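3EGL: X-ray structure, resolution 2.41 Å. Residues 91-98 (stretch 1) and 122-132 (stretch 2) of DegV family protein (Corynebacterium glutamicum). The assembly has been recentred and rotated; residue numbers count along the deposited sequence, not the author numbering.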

# COMPACT_ATOMS: atom_id res chain seq x y z
N ASP A 91 -11.24 11.07 -22.52
CA ASP A 91 -9.93 11.54 -22.10
C ASP A 91 -9.91 12.17 -20.70
O ASP A 91 -10.65 13.12 -20.37
CB ASP A 91 -9.37 12.54 -23.13
CG ASP A 91 -7.83 12.61 -23.08
OD1 ASP A 91 -7.18 11.57 -23.44
OD2 ASP A 91 -7.30 13.69 -22.67
N ASP A 92 -9.06 11.58 -19.89
CA ASP A 92 -8.80 12.01 -18.54
C ASP A 92 -10.00 12.13 -17.58
O ASP A 92 -9.96 12.91 -16.64
CB ASP A 92 -7.93 13.28 -18.53
CG ASP A 92 -7.06 13.40 -17.24
OD1 ASP A 92 -6.55 12.35 -16.69
OD2 ASP A 92 -6.91 14.57 -16.78
N SER A 93 -11.05 11.36 -17.80
CA SER A 93 -12.11 11.25 -16.79
C SER A 93 -11.61 10.43 -15.62
O SER A 93 -12.00 10.67 -14.49
CB SER A 93 -13.30 10.50 -17.37
OG SER A 93 -13.86 11.21 -18.45
N VAL A 94 -10.79 9.43 -15.93
CA VAL A 94 -10.21 8.58 -14.95
C VAL A 94 -8.69 8.72 -15.00
O VAL A 94 -8.06 8.40 -16.04
CB VAL A 94 -10.54 7.07 -15.17
CG1 VAL A 94 -9.86 6.21 -14.05
CG2 VAL A 94 -12.02 6.85 -15.17
N ARG A 95 -8.11 9.17 -13.89
CA ARG A 95 -6.69 9.25 -13.84
C ARG A 95 -6.12 8.09 -12.96
O ARG A 95 -6.41 8.01 -11.76
CB ARG A 95 -6.31 10.59 -13.28
CG ARG A 95 -4.85 10.73 -12.97
CD ARG A 95 -4.04 11.15 -14.16
NE ARG A 95 -4.53 12.40 -14.78
CZ ARG A 95 -3.91 13.57 -14.70
NH1 ARG A 95 -2.77 13.67 -14.00
NH2 ARG A 95 -4.42 14.65 -15.32
N VAL A 96 -5.33 7.20 -13.58
CA VAL A 96 -4.70 6.08 -12.87
C VAL A 96 -3.28 6.46 -12.38
O VAL A 96 -2.39 6.70 -13.18
CB VAL A 96 -4.58 4.82 -13.80
CG1 VAL A 96 -3.98 3.64 -13.02
CG2 VAL A 96 -5.91 4.44 -14.36
N VAL A 97 -3.07 6.49 -11.08
CA VAL A 97 -1.77 6.83 -10.52
C VAL A 97 -0.90 5.59 -10.72
O VAL A 97 -1.35 4.46 -10.44
CB VAL A 97 -1.90 7.19 -9.02
CG1 VAL A 97 -0.51 7.53 -8.35
CG2 VAL A 97 -2.86 8.32 -8.82
N ASP A 98 0.32 5.77 -11.24
CA ASP A 98 1.24 4.61 -11.32
C ASP A 98 2.00 4.51 -10.00
O ASP A 98 3.03 5.15 -9.85
CB ASP A 98 2.24 4.77 -12.48
CG ASP A 98 3.10 3.53 -12.71
OD1 ASP A 98 3.09 2.66 -11.82
OD2 ASP A 98 3.76 3.40 -13.78
N SER A 122 -8.93 20.20 -8.33
CA SER A 122 -9.12 19.53 -9.62
C SER A 122 -8.47 18.12 -9.61
O SER A 122 -7.66 17.78 -8.73
CB SER A 122 -8.51 20.38 -10.71
OG SER A 122 -7.10 20.32 -10.62
N LEU A 123 -8.87 17.30 -10.57
CA LEU A 123 -8.25 15.99 -10.77
C LEU A 123 -6.70 16.10 -10.84
O LEU A 123 -6.00 15.42 -10.07
CB LEU A 123 -8.84 15.27 -12.00
CG LEU A 123 -8.45 13.80 -12.24
CD1 LEU A 123 -8.78 12.88 -11.05
CD2 LEU A 123 -9.15 13.26 -13.54
N GLN A 124 -6.17 16.93 -11.74
CA GLN A 124 -4.71 17.12 -11.83
C GLN A 124 -4.10 17.41 -10.43
O GLN A 124 -3.05 16.85 -10.08
CB GLN A 124 -4.34 18.27 -12.81
CG GLN A 124 -2.84 18.53 -12.92
CD GLN A 124 -2.09 17.31 -13.48
OE1 GLN A 124 -2.53 16.69 -14.44
NE2 GLN A 124 -0.96 16.94 -12.85
N GLU A 125 -4.76 18.25 -9.64
CA GLU A 125 -4.26 18.65 -8.31
C GLU A 125 -4.33 17.54 -7.29
O GLU A 125 -3.39 17.39 -6.49
CB GLU A 125 -4.98 19.89 -7.80
CG GLU A 125 -4.68 21.16 -8.64
CD GLU A 125 -5.64 22.34 -8.35
OE1 GLU A 125 -6.80 22.15 -7.93
OE2 GLU A 125 -5.23 23.48 -8.56
N CYS A 126 -5.41 16.74 -7.32
CA CYS A 126 -5.46 15.59 -6.45
C CYS A 126 -4.40 14.61 -6.90
O CYS A 126 -3.73 14.00 -6.07
CB CYS A 126 -6.84 14.94 -6.46
SG CYS A 126 -8.13 16.05 -5.84
N TYR A 127 -4.23 14.49 -8.22
CA TYR A 127 -3.18 13.62 -8.78
C TYR A 127 -1.80 14.02 -8.21
O TYR A 127 -1.07 13.18 -7.68
CB TYR A 127 -3.16 13.69 -10.33
CG TYR A 127 -2.00 12.94 -10.91
CD1 TYR A 127 -2.06 11.55 -11.09
CD2 TYR A 127 -0.81 13.62 -11.25
CE1 TYR A 127 -0.96 10.82 -11.61
CE2 TYR A 127 0.29 12.93 -11.76
CZ TYR A 127 0.20 11.50 -11.94
OH TYR A 127 1.28 10.79 -12.45
N ASP A 128 -1.46 15.29 -8.31
CA ASP A 128 -0.15 15.73 -7.85
C ASP A 128 0.10 15.49 -6.36
O ASP A 128 1.21 15.16 -5.98
CB ASP A 128 0.08 17.21 -8.17
CG ASP A 128 0.13 17.48 -9.64
OD1 ASP A 128 0.73 16.65 -10.37
OD2 ASP A 128 -0.42 18.51 -10.07
N ILE A 129 -0.92 15.68 -5.52
CA ILE A 129 -0.80 15.47 -4.07
C ILE A 129 -0.50 13.99 -3.80
O ILE A 129 0.46 13.66 -3.06
CB ILE A 129 -2.10 15.93 -3.35
CG1 ILE A 129 -2.24 17.45 -3.45
CG2 ILE A 129 -2.09 15.57 -1.89
CD1 ILE A 129 -1.04 18.21 -2.87
N ALA A 130 -1.28 13.12 -4.44
CA ALA A 130 -1.07 11.68 -4.34
C ALA A 130 0.36 11.26 -4.79
O ALA A 130 1.06 10.54 -4.09
CB ALA A 130 -2.18 10.93 -5.14
N VAL A 131 0.80 11.75 -5.94
CA VAL A 131 2.14 11.44 -6.43
C VAL A 131 3.24 11.92 -5.46
O VAL A 131 4.25 11.23 -5.22
CB VAL A 131 2.33 12.03 -7.86
CG1 VAL A 131 3.82 12.08 -8.30
CG2 VAL A 131 1.49 11.22 -8.80
N ASP A 132 3.04 13.11 -4.92
CA ASP A 132 4.02 13.67 -4.02
C ASP A 132 4.06 12.88 -2.68
O ASP A 132 5.13 12.62 -2.13
CB ASP A 132 3.77 15.15 -3.80
CG ASP A 132 4.92 15.81 -3.07
OD1 ASP A 132 6.03 15.93 -3.67
OD2 ASP A 132 4.74 16.20 -1.90
O HOH W 1 1.79 8.19 -11.46

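The strand that begins at Val 94 and the helix that begins at Leu 123 in this DegV family protein run nearly parallel, with 9° between their N-to-C directions and axes 9.8 Å apart at closest approach. Together the two stretches bury 405 Å², and Arg 95 contributes the largest share.

Polar contacts centre on the Arg 95 guanidinium. The side chain leaves the strand toward the helix with chi1 t, then bends through chi2 and chi3, both p, so that its end lies between Asp 92 and the helix. Two hydrogen bonds cross to the helix, both ending on one carbonyl oxygen: Arg 95 NH2 to Gln 124 OE1 at 2.9 Å and Arg 95 NH1 to Gln 124 OE1 at 3.1 Å. Gln 124 OE1 sits at the edge of the guanidinium, near its plane, where the N-H groups point. The CA-to-CB bond of Gln 124 is sideways to the strand, but its long side chain brings the amide nearer. The other end of that amide faces along the helix, with weak hydrogen bonds from Gln 124 NE2 to Asp 128 OD1 (3.0 Å) and Asp 128 OD2 (3.2 Å).

Within the first stretch a salt bridge steadies the arginine: Arg 95 NE donates to Asp 92 OD1 at 2.8 Å and Arg 95 NH2 to Asp 92 OD2 at 2.9 Å. The two carboxylate oxygens thus meet two different guanidinium nitrogens, and Arg 95 NH2 serves both Asp 92 and Gln 124.

A cation-pi contact adds to these bonds. Arg 95 CZ lies 4.7 Å from the centroid of the Tyr 127 ring, 24° off the ring normal, and Arg 95 NH1 comes within 3.3 Å of Tyr 127 CG over one ring face. Arginine suits this place because its charged group can donate N-H bonds to an amide at its edge while Arg 95 NH1 reaches over the face of an aromatic ring.

Van der Waals packing flanks the base of the arginine and continues along the helix. Leu 123, in the first turn of the helix, points toward the strand; its CD2 lies 3.9 Å from Arg 95 CB, and also 3.2 Å from the backbone oxygen Asp 92 O. Farther along, Val 97 CG2 meets Tyr 127 CD1 at 4.0 Å and Val 97 CG1 meets Val 131 CG2 at 4.2 Å. Val 97 is buried, and its branched side chain touches two helix residues one turn apart. Ala 130 also points toward the strand, its small side chain no closer than 4.6 Å. Val 94 and Val 96 point away from the helix.

A water bridges the stretches beyond the ring: water 1 accepts from Asp 98 N at 2.8 Å and is hydrogen-bonded to Tyr 127 OH at 2.8 Å. Tyrosine therefore combines a ring face for the cation with a hydroxyl for the solvent link.

The helix start is capped by Ser 122, whose OG accepts from Glu 125 N at 3.3 Å, while Ser 122 N donates to Glu 125 OE1 at 2.9 Å.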